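Local coordinates for protein alpha-1,2-mannosyltransferase (Ktr4), putative (Neosartorya fumigata, PDB 7BOP) that belongs to a fungal family of glycosyltransferases with the GT-A type of fold and holds guanosine-5'-diphosphate and a manganese ion, at residues Phe220-Phe225 with Glu373-Tyr379; Ala330-Trp335 with Phe380-His386; Leu80-Ile84 with Glu113-Thr118. All coordinates share one frame; numbering follows the deposited sequence.

Contact 1: Phe220-Phe225 with Glu373-Tyr379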
loop_
_atom_site.group_PDB
_atom_site.type_symbol
_atom_site.label_atom_id
_atom_site.label_comp_id
_atom_site.label_asym_id
_atom_site.label_seq_id
_atom_site.Cartn_x
_atom_site.Cartn_y
_atom_site.Cartn_z
ATOM N N PHE A 220 -2.792 5.915 3.251
ATOM C CA PHE A 220 -2.969 5.580 1.835
ATOM C C PHE A 220 -3.227 6.826 0.990
ATOM O O PHE A 220 -3.561 7.881 1.515
ATOM C CB PHE A 220 -4.136 4.596 1.678
ATOM C CG PHE A 220 -5.492 5.214 1.863
ATOM C CD1 PHE A 220 -6.008 5.422 3.135
ATOM C CD2 PHE A 220 -6.271 5.576 0.762
ATOM C CE1 PHE A 220 -7.262 5.982 3.319
ATOM C CE2 PHE A 220 -7.528 6.151 0.938
ATOM C CZ PHE A 220 -8.025 6.355 2.220
ATOM N N THR A 221 -3.090 6.687 -0.325
ATOM C CA THR A 221 -3.473 7.751 -1.268
ATOM C C THR A 221 -4.608 7.377 -2.219
ATOM O O THR A 221 -5.375 8.250 -2.593
ATOM C CB THR A 221 -2.281 8.199 -2.135
ATOM O OG1 THR A 221 -1.659 7.045 -2.696
ATOM C CG2 THR A 221 -1.266 8.965 -1.297
ATOM N N ILE A 222 -4.695 6.106 -2.614
ATOM C CA ILE A 222 -5.638 5.633 -3.646
ATOM C C ILE A 222 -6.409 4.418 -3.109
ATOM O O ILE A 222 -5.870 3.627 -2.340
ATOM C CB ILE A 222 -4.876 5.345 -4.969
ATOM C CG1 ILE A 222 -4.311 6.663 -5.528
ATOM C CG2 ILE A 222 -5.763 4.668 -6.019
ATOM C CD1 ILE A 222 -3.428 6.531 -6.768
ATOM N N ASN A 223 -7.683 4.304 -3.484
ATOM C CA ASN A 223 -8.578 3.261 -2.968
ATOM C C ASN A 223 -9.347 2.702 -4.169
ATOM O O ASN A 223 -10.103 3.433 -4.806
ATOM C CB ASN A 223 -9.526 3.861 -1.927
ATOM C CG ASN A 223 -10.222 2.813 -1.064
ATOM O OD1 ASN A 223 -10.916 1.921 -1.563
ATOM N ND2 ASN A 223 -10.046 2.927 0.250
ATOM N N LEU A 224 -9.131 1.426 -4.479
ATOM C CA LEU A 224 -9.593 0.815 -5.729
ATOM C C LEU A 224 -10.394 -0.454 -5.513
ATOM O O LEU A 224 -10.227 -1.146 -4.514
ATOM C CB LEU A 224 -8.393 0.401 -6.592
ATOM C CG LEU A 224 -7.345 1.421 -7.026
ATOM C CD1 LEU A 224 -6.312 0.733 -7.896
ATOM C CD2 LEU A 224 -7.971 2.554 -7.803
ATOM N N PHE A 225 -11.216 -0.788 -6.509
ATOM C CA PHE A 225 -11.735 -2.145 -6.673
ATOM C C PHE A 225 -10.615 -3.076 -7.170
ATOM O O PHE A 225 -9.659 -2.637 -7.823
ATOM C CB PHE A 225 -12.918 -2.154 -7.662
ATOM C CG PHE A 225 -14.151 -1.511 -7.112
ATOM C CD1 PHE A 225 -15.067 -2.257 -6.387
ATOM C CD2 PHE A 225 -14.387 -0.158 -7.281
ATOM C CE1 PHE A 225 -16.209 -1.669 -5.855
ATOM C CE2 PHE A 225 -15.521 0.443 -6.747
ATOM C CZ PHE A 225 -16.434 -0.313 -6.035
ATOM N N GLU A 373 -13.145 2.102 -11.381
ATOM C CA GLU A 373 -12.235 1.425 -10.474
ATOM C C GLU A 373 -11.986 2.182 -9.169
ATOM O O GLU A 373 -11.405 1.613 -8.246
ATOM C CB GLU A 373 -10.909 1.109 -11.179
ATOM C CG GLU A 373 -11.039 0.221 -12.418
ATOM C CD GLU A 373 -11.832 -1.051 -12.179
ATOM O OE1 GLU A 373 -11.696 -1.672 -11.113
ATOM O OE2 GLU A 373 -12.615 -1.437 -13.050
ATOM N N ASP A 374 -12.456 3.426 -9.070
ATOM C CA ASP A 374 -12.296 4.231 -7.859
ATOM C C ASP A 374 -13.299 3.754 -6.810
ATOM O O ASP A 374 -14.505 3.782 -7.051
ATOM C CB ASP A 374 -12.533 5.709 -8.196
ATOM C CG ASP A 374 -12.270 6.657 -7.034
ATOM O OD1 ASP A 374 -11.706 6.269 -5.984
ATOM O OD2 ASP A 374 -12.625 7.839 -7.186
ATOM N N CYS A 375 -12.813 3.323 -5.647
ATOM C CA CYS A 375 -13.717 2.892 -4.576
ATOM C C CYS A 375 -13.856 3.912 -3.443
ATOM O O CYS A 375 -14.583 3.670 -2.482
ATOM C CB CYS A 375 -13.288 1.539 -4.027
ATOM S SG CYS A 375 -14.494 0.853 -2.865
ATOM N N ARG A 376 -13.226 5.079 -3.567
ATOM C CA ARG A 376 -13.340 6.100 -2.517
ATOM C C ARG A 376 -14.778 6.498 -2.142
ATOM O O ARG A 376 -15.031 6.730 -0.972
ATOM C CB ARG A 376 -12.529 7.343 -2.870
ATOM C CG ARG A 376 -11.017 7.144 -2.769
ATOM C CD ARG A 376 -10.230 8.353 -3.258
ATOM N NE ARG A 376 -10.711 8.737 -4.578
ATOM C CZ ARG A 376 -10.744 9.968 -5.077
ATOM N NH1 ARG A 376 -10.253 11.019 -4.408
ATOM N NH2 ARG A 376 -11.279 10.139 -6.283
ATOM N N PRO A 377 -15.723 6.568 -3.116
ATOM C CA PRO A 377 -17.077 6.940 -2.686
ATOM C C PRO A 377 -17.662 5.989 -1.633
ATOM O O PRO A 377 -18.362 6.441 -0.716
ATOM C CB PRO A 377 -17.883 6.902 -3.994
ATOM C CG PRO A 377 -16.883 7.175 -5.051
ATOM C CD PRO A 377 -15.654 6.431 -4.584
ATOM N N SER A 378 -17.335 4.702 -1.729
ATOM C CA SER A 378 -17.718 3.751 -0.694
ATOM C C SER A 378 -16.899 3.947 0.590
ATOM O O SER A 378 -17.455 3.959 1.689
ATOM C CB SER A 378 -17.553 2.322 -1.193
ATOM O OG SER A 378 -17.798 1.408 -0.152
ATOM N N TYR A 379 -15.582 4.087 0.452
ATOM C CA TYR A 379 -14.727 4.263 1.633
ATOM C C TYR A 379 -15.073 5.537 2.426
ATOM O O TYR A 379 -15.145 5.514 3.659
ATOM C CB TYR A 379 -13.244 4.263 1.253
ATOM C CG TYR A 379 -12.358 4.247 2.480
ATOM C CD1 TYR A 379 -12.215 3.089 3.224
ATOM C CD2 TYR A 379 -11.687 5.388 2.912
ATOM C CE1 TYR A 379 -11.417 3.044 4.352
ATOM C CE2 TYR A 379 -10.876 5.357 4.049
ATOM C CZ TYR A 379 -10.747 4.184 4.766
ATOM O OH TYR A 379 -9.958 4.126 5.890
HETATM O O HOH W 1 -8.783 6.364 -5.414
HETATM O O HOH W 2 -9.126 -2.037 -10.405
#
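Leu-224 and Asp-374 form a single antiparallel bridge as a non-hydrogen-bonded pair, flanked by the bond from Cys-375 N to Asn-223 O (2.8 Å) and that from Phe-225 N to Glu-373 O (3.0 Å). Asn-223 has CG anti to the backbone N (chi1 -164°), which sends its amide to the helix: ND2 lies over one face of the Tyr-379 ring, 3.5 Å from CG, with amide and ring planes 35° apart. Beyond it, Phe-220 CZ meets Tyr-379 CE2 at 3.5 Å in an oblique ring pair. At the other end Cys-375 lays CB and SG over a face of the Phe-225 ring, a sulfur-aromatic contact with SG 4.2 Å from the ring centroid; a disulfide ties SG to Cys-277. Arg-376 grips the Asp-374 carboxylate side-on, NE to OD1 and NH2 to OD2 (2.8 Å), and NH2 also pairs with Asp-36; OD1 further accepts Arg-376 N, and a water joins it to Asn-223 N. Glu-373 OE1 forms a salt bridge with Arg-264 and, through a second water, reaches Phe-225 O. Strand 218-224 thus meets the capped start of helix 376-382, a C-terminal helix docked on the central sheet of a GT-A-type domain.

Contact 2: Ala330-Trp335 with Phe380-His386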
loop_
_atom_site.group_PDB
_atom_site.type_symbol
_atom_site.label_atom_id
_atom_site.label_comp_id
_atom_site.label_asym_id
_atom_site.label_seq_id
_atom_site.Cartn_x
_atom_site.Cartn_y
_atom_site.Cartn_z
ATOM N N ALA A 330 -10.218 2.226 12.840
ATOM C CA ALA A 330 -10.404 2.988 11.596
ATOM C C ALA A 330 -10.053 4.471 11.731
ATOM O O ALA A 330 -9.652 5.100 10.755
ATOM C CB ALA A 330 -11.828 2.830 11.074
ATOM N N ALA A 331 -10.173 5.015 12.948
ATOM C CA ALA A 331 -9.761 6.392 13.227
ATOM C C ALA A 331 -8.262 6.581 13.075
ATOM O O ALA A 331 -7.825 7.699 12.888
ATOM C CB ALA A 331 -10.187 6.823 14.625
ATOM N N LYS A 332 -7.490 5.499 13.157
ATOM C CA LYS A 332 -6.030 5.542 12.997
ATOM C C LYS A 332 -5.551 5.225 11.580
ATOM O O LYS A 332 -4.351 5.025 11.367
ATOM C CB LYS A 332 -5.366 4.581 13.988
ATOM C CG LYS A 332 -5.723 4.810 15.448
ATOM C CD LYS A 332 -5.477 6.242 15.862
ATOM C CE LYS A 332 -5.343 6.390 17.373
ATOM N NZ LYS A 332 -5.392 7.838 17.727
ATOM N N VAL A 333 -6.477 5.176 10.620
ATOM C CA VAL A 333 -6.146 5.029 9.201
ATOM C C VAL A 333 -6.388 6.383 8.556
ATOM O O VAL A 333 -7.425 7.012 8.801
ATOM C CB VAL A 333 -6.990 3.920 8.531
ATOM C CG1 VAL A 333 -6.705 3.844 7.026
ATOM C CG2 VAL A 333 -6.709 2.582 9.194
ATOM N N HIS A 334 -5.436 6.843 7.748
ATOM C CA HIS A 334 -5.436 8.216 7.256
ATOM C C HIS A 334 -5.297 8.275 5.736
ATOM O O HIS A 334 -4.466 7.581 5.150
ATOM C CB HIS A 334 -4.294 9.001 7.926
ATOM C CG HIS A 334 -4.095 10.383 7.381
ATOM N ND1 HIS A 334 -5.027 11.386 7.522
ATOM C CD2 HIS A 334 -3.049 10.937 6.720
ATOM C CE1 HIS A 334 -4.574 12.493 6.963
ATOM N NE2 HIS A 334 -3.376 12.243 6.467
ATOM N N TRP A 335 -6.140 9.082 5.105
ATOM C CA TRP A 335 -5.981 9.397 3.675
ATOM C C TRP A 335 -4.994 10.552 3.530
ATOM O O TRP A 335 -5.299 11.685 3.906
ATOM C CB TRP A 335 -7.322 9.789 3.069
ATOM C CG TRP A 335 -7.271 10.145 1.615
ATOM C CD1 TRP A 335 -6.485 9.584 0.661
ATOM C CD2 TRP A 335 -8.077 11.115 0.948
ATOM N NE1 TRP A 335 -6.730 10.160 -0.559
ATOM C CE2 TRP A 335 -7.712 11.097 -0.415
ATOM C CE3 TRP A 335 -9.078 12.001 1.371
ATOM C CZ2 TRP A 335 -8.296 11.940 -1.355
ATOM C CZ3 TRP A 335 -9.657 12.842 0.434
ATOM C CH2 TRP A 335 -9.266 12.807 -0.912
ATOM N N PHE A 380 -15.315 6.628 1.706
ATOM C CA PHE A 380 -15.652 7.899 2.330
ATOM C C PHE A 380 -17.027 7.869 3.003
ATOM O O PHE A 380 -17.205 8.495 4.038
ATOM C CB PHE A 380 -15.580 9.047 1.310
ATOM C CG PHE A 380 -14.187 9.345 0.799
ATOM C CD1 PHE A 380 -13.032 8.860 1.433
ATOM C CD2 PHE A 380 -14.032 10.159 -0.313
ATOM C CE1 PHE A 380 -11.774 9.169 0.944
ATOM C CE2 PHE A 380 -12.776 10.474 -0.797
ATOM C CZ PHE A 380 -11.643 9.982 -0.164
ATOM N N LYS A 381 -17.973 7.129 2.431
ATOM C CA LYS A 381 -19.286 6.947 3.059
ATOM C C LYS A 381 -19.198 6.086 4.320
ATOM O O LYS A 381 -19.724 6.461 5.376
ATOM C CB LYS A 381 -20.276 6.320 2.067
ATOM C CG LYS A 381 -21.632 5.969 2.663
ATOM C CD LYS A 381 -22.590 5.516 1.576
ATOM C CE LYS A 381 -23.882 4.976 2.170
ATOM N NZ LYS A 381 -24.827 4.616 1.077
ATOM N N HIS A 382 -18.543 4.933 4.209
ATOM C CA HIS A 382 -18.557 3.931 5.286
ATOM C C HIS A 382 -17.513 4.146 6.372
ATOM O O HIS A 382 -17.683 3.656 7.486
ATOM C CB HIS A 382 -18.403 2.534 4.697
ATOM C CG HIS A 382 -19.583 2.116 3.893
ATOM N ND1 HIS A 382 -20.799 1.839 4.475
ATOM C CD2 HIS A 382 -19.760 1.991 2.560
ATOM C CE1 HIS A 382 -21.675 1.542 3.531
ATOM N NE2 HIS A 382 -21.071 1.631 2.359
ATOM N N VAL A 383 -16.436 4.852 6.039
ATOM C CA VAL A 383 -15.314 5.036 6.972
ATOM C C VAL A 383 -15.021 6.527 7.144
ATOM O O VAL A 383 -15.008 7.002 8.265
ATOM C CB VAL A 383 -14.055 4.253 6.542
ATOM C CG1 VAL A 383 -12.955 4.355 7.600
ATOM C CG2 VAL A 383 -14.395 2.789 6.298
ATOM N N GLY A 384 -14.767 7.255 6.058
ATOM C CA GLY A 384 -14.599 8.708 6.128
ATOM C C GLY A 384 -13.377 9.205 5.394
ATOM O O GLY A 384 -12.641 8.419 4.803
ATOM N N MET A 385 -13.171 10.514 5.463
ATOM C CA MET A 385 -12.147 11.228 4.686
ATOM C C MET A 385 -10.991 11.716 5.549
ATOM O O MET A 385 -10.141 12.460 5.078
ATOM C CB MET A 385 -12.796 12.426 3.982
ATOM C CG MET A 385 -13.723 12.001 2.864
ATOM S SD MET A 385 -14.615 13.372 2.112
ATOM C CE MET A 385 -15.849 13.669 3.357
ATOM N N HIS A 386 -10.967 11.287 6.804
ATOM C CA HIS A 386 -9.935 11.687 7.771
ATOM C C HIS A 386 -8.581 11.049 7.434
ATOM O O HIS A 386 -7.594 11.265 8.141
ATOM C CB HIS A 386 -10.352 11.296 9.196
ATOM C CG HIS A 386 -10.590 9.830 9.357
ATOM N ND1 HIS A 386 -11.776 9.227 8.998
ATOM C CD2 HIS A 386 -9.769 8.835 9.755
ATOM C CE1 HIS A 386 -11.682 7.927 9.191
ATOM N NE2 HIS A 386 -10.476 7.665 9.657
ATOM O OXT HIS A 386 -8.421 10.296 6.466
#
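Three hydrogen bonds join His-386, the last residue of the chain, to Ala-330, His-334 and Trp-335. Two of them use its terminal carboxylate: Trp-335 N points almost straight at OXT of His-386 (2.9 Å, 176° at the hydrogen), and His-334 ND1 donates to O of His-386 at 2.6 Å, with that oxygen at the edge of the imidazole and close to its plane. A carboxylate so near would be expected to make protonation of the His-334 ring easier. The third bond comes from the His-386 side chain. With CG held between the backbone N and the carbonyl carbon (chi1 59°), the ring folds back over its own residue toward segment 330-335, and NE2 donates to Ala-330 O at 2.9 Å. That oxygen is gripped twice, since Val-333 N reaches it from the opposite face of the carbonyl plane.

The aromatic contact lies on the other side of Met-385. Phe-380 CZ sits over one face of the Trp-335 indole, 3.5 Å from CZ3, and the phenyl plane is inclined by 47° to the six-membered ring. Met-385 lays CG over a face of Phe-380, and its carbonyl O lies at the indole edge. Trp-335 is held from the sheet side as well: NE1 donates to Thr-221 O, and its ring stacks with Phe-220.

Aliphatic packing is slight, Ala-330 CB touching Val-383 CG1 at 4.0 Å just past the end of helix 376-382.

Strand 333-335 pairs in parallel with 218-224, and the His-386 carboxylate accepts from the backbone of 333-335 at Trp-335 N: a C-terminal tail anchored on the central sheet through its terminal carboxylate.

Contact 3: Leu80-Ile84 with Glu113-Thr118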
loop_
_atom_site.group_PDB
_atom_site.type_symbol
_atom_site.label_atom_id
_atom_site.label_comp_id
_atom_site.label_asym_id
_atom_site.label_seq_id
_atom_site.Cartn_x
_atom_site.Cartn_y
_atom_site.Cartn_z
ATOM N N LEU A 80 16.116 -0.565 -12.053
ATOM C CA LEU A 80 16.932 0.521 -11.534
ATOM C C LEU A 80 16.569 1.889 -12.100
ATOM O O LEU A 80 16.370 2.834 -11.336
ATOM C CB LEU A 80 18.424 0.226 -11.778
ATOM C CG LEU A 80 19.439 1.273 -11.326
ATOM C CD1 LEU A 80 19.262 1.631 -9.860
ATOM C CD2 LEU A 80 20.846 0.754 -11.595
ATOM N N GLU A 81 16.482 2.011 -13.420
ATOM C CA GLU A 81 16.181 3.322 -14.018
ATOM C C GLU A 81 14.828 3.883 -13.543
ATOM O O GLU A 81 14.718 5.069 -13.233
ATOM C CB GLU A 81 16.233 3.272 -15.553
ATOM C CG GLU A 81 17.622 3.027 -16.141
ATOM C CD GLU A 81 18.647 4.102 -15.802
ATOM O OE1 GLU A 81 19.858 3.798 -15.891
ATOM O OE2 GLU A 81 18.266 5.246 -15.442
ATOM N N ASP A 82 13.817 3.027 -13.480
ATOM C CA ASP A 82 12.498 3.441 -12.980
ATOM C C ASP A 82 12.535 3.766 -11.482
ATOM O O ASP A 82 11.855 4.695 -11.041
ATOM C CB ASP A 82 11.448 2.368 -13.268
ATOM C CG ASP A 82 11.089 2.274 -14.752
ATOM O OD1 ASP A 82 11.282 3.247 -15.497
ATOM O OD2 ASP A 82 10.584 1.221 -15.168
ATOM N N LEU A 83 13.318 3.011 -10.711
ATOM C CA LEU A 83 13.529 3.329 -9.295
ATOM C C LEU A 83 14.157 4.716 -9.132
ATOM O O LEU A 83 13.690 5.530 -8.328
ATOM C CB LEU A 83 14.390 2.259 -8.603
ATOM C CG LEU A 83 14.700 2.499 -7.116
ATOM C CD1 LEU A 83 13.433 2.475 -6.270
ATOM C CD2 LEU A 83 15.686 1.473 -6.603
ATOM N N ILE A 84 15.196 5.001 -9.913
ATOM C CA ILE A 84 15.866 6.313 -9.864
ATOM C C ILE A 84 14.885 7.477 -10.142
ATOM O O ILE A 84 14.919 8.481 -9.434
ATOM C CB ILE A 84 17.085 6.384 -10.833
ATOM C CG1 ILE A 84 18.197 5.386 -10.441
ATOM C CG2 ILE A 84 17.645 7.801 -10.931
ATOM C CD1 ILE A 84 18.776 5.525 -9.055
ATOM N N GLU A 113 26.322 -1.559 -9.504
ATOM C CA GLU A 113 25.708 -0.446 -10.242
ATOM C C GLU A 113 24.428 0.065 -9.530
ATOM O O GLU A 113 24.224 1.272 -9.410
ATOM C CB GLU A 113 25.379 -0.873 -11.679
ATOM C CG GLU A 113 24.960 0.259 -12.623
ATOM C CD GLU A 113 24.244 -0.226 -13.889
ATOM O OE1 GLU A 113 23.739 0.625 -14.650
ATOM O OE2 GLU A 113 24.168 -1.454 -14.139
ATOM N N PHE A 114 23.586 -0.860 -9.072
ATOM C CA PHE A 114 22.367 -0.514 -8.323
ATOM C C PHE A 114 22.710 0.301 -7.071
ATOM O O PHE A 114 22.110 1.346 -6.818
ATOM C CB PHE A 114 21.590 -1.784 -7.932
ATOM C CG PHE A 114 20.278 -1.507 -7.233
ATOM C CD1 PHE A 114 20.236 -1.243 -5.862
ATOM C CD2 PHE A 114 19.079 -1.522 -7.946
ATOM C CE1 PHE A 114 19.028 -0.991 -5.220
ATOM C CE2 PHE A 114 17.873 -1.266 -7.309
ATOM C CZ PHE A 114 17.847 -1.003 -5.949
ATOM N N LYS A 115 23.686 -0.176 -6.302
ATOM C CA LYS A 115 24.083 0.502 -5.068
ATOM C C LYS A 115 24.627 1.905 -5.324
ATOM O O LYS A 115 24.278 2.839 -4.604
ATOM C CB LYS A 115 25.114 -0.318 -4.293
ATOM C CG LYS A 115 24.578 -1.632 -3.771
ATOM C CD LYS A 115 25.691 -2.511 -3.239
ATOM C CE LYS A 115 25.155 -3.878 -2.879
ATOM N NZ LYS A 115 26.222 -4.727 -2.296
ATOM N N LYS A 116 25.466 2.051 -6.346
ATOM C CA LYS A 116 26.082 3.345 -6.659
ATOM C C LYS A 116 25.045 4.361 -7.149
ATOM O O LYS A 116 25.022 5.502 -6.694
ATOM C CB LYS A 116 27.197 3.176 -7.707
ATOM C CG LYS A 116 27.742 4.474 -8.301
ATOM C CD LYS A 116 28.859 4.215 -9.311
ATOM C CE LYS A 116 30.201 3.953 -8.638
ATOM N NZ LYS A 116 30.744 5.155 -7.937
ATOM N N ARG A 117 24.207 3.937 -8.089
ATOM C CA ARG A 117 23.207 4.813 -8.684
ATOM C C ARG A 117 22.152 5.274 -7.663
ATOM O O ARG A 117 21.768 6.433 -7.666
ATOM C CB ARG A 117 22.532 4.120 -9.866
ATOM C CG ARG A 117 23.447 3.867 -11.060
ATOM C CD ARG A 117 23.781 5.134 -11.811
ATOM N NE ARG A 117 22.601 5.950 -12.098
ATOM C CZ ARG A 117 21.676 5.676 -13.018
ATOM N NH1 ARG A 117 21.742 4.579 -13.778
ATOM N NH2 ARG A 117 20.656 6.513 -13.169
ATOM N N THR A 118 21.704 4.370 -6.791
ATOM C CA THR A 118 20.710 4.715 -5.763
ATOM C C THR A 118 21.255 5.672 -4.694
ATOM O O THR A 118 20.625 6.690 -4.391
ATOM C CB THR A 118 20.098 3.457 -5.099
ATOM O OG1 THR A 118 21.128 2.585 -4.607
ATOM C CG2 THR A 118 19.226 2.706 -6.091
#
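Helices 80-98 and 112-119 are the connections of two successive beta-alpha-beta units, linking the parallel strands 69-74, 102-106 and 126-130, and here they pack side by side against the sheet. Their segments run almost parallel, with axes 10.5 Å apart at closest and inclined by 15°. Leu-80 is the knob, seated in a hole formed by Glu-113, Phe-114, Arg-117 and Thr-118. Its two methyls divide the work: CD1 lies 3.7 Å from Phe-114 CD2 and also touches Thr-118 CG2, whereas CD2 faces the backbone of Glu-113 and Phe-114 and the CG of Arg-117.

Phe-114 extends toward the neighbouring helix because its CG stands opposite the backbone N (chi1 -176°), which carries the ring to Leu-83, whose CD2 comes within 3.4 Å of CZ. Thr-118 CG2 lies over one face of that same ring. The hydroxyl of Thr-118 turns back into its own helix and donates to Phe-114 O at 2.7 Å; it is also bonded to Tyr-128 of strand 126-130.

On the outer flank Arg-117, bent at its second and third side-chain torsions, brings NH1 to Glu-81 OE1 in a salt bridge of 2.9 Å. The oxygen lies in the guanidinium plane, but the nitrogen approaches from above the carboxylate plane. Ile-84 packs on the same arginine: CG1 lies over a face of the guanidinium, 3.8 Å from NH2, and CD1 is 3.4 Å from Arg-117 O.

Leu-83 and Thr-118 both continue onto Phe-104 of strand 102-106. The two parallel helices, with their apolar side on the sheet and their ion pair outward, belong to the Rossmann-like beta-alpha-beta part that forms the nucleotide-binding half of GT-A folds.

In the fold
Contacts 1 and 2 are neighbours, their centres 11 Å apart. They share helix 376-382 and reach adjacent strands of the mixed sheet, 218-224 and 333-335, which pair through Phe-220 N and His-334 O. Along the chain their segments alternate, so the C-terminal stretch lies first across one strand and then across the next. Contact 3 closes earlier in the sequence and lies on the opposite side of the chain's centre, about 31 Å from contact 1 and 36 Å from contact 2, centre to centre. It belongs to the early beta-alpha-beta part, with the side chain of Leu-83 about 7 Å from the bound guanosine-5'-diphosphate, while the other two join the C-terminal segment to the sheet.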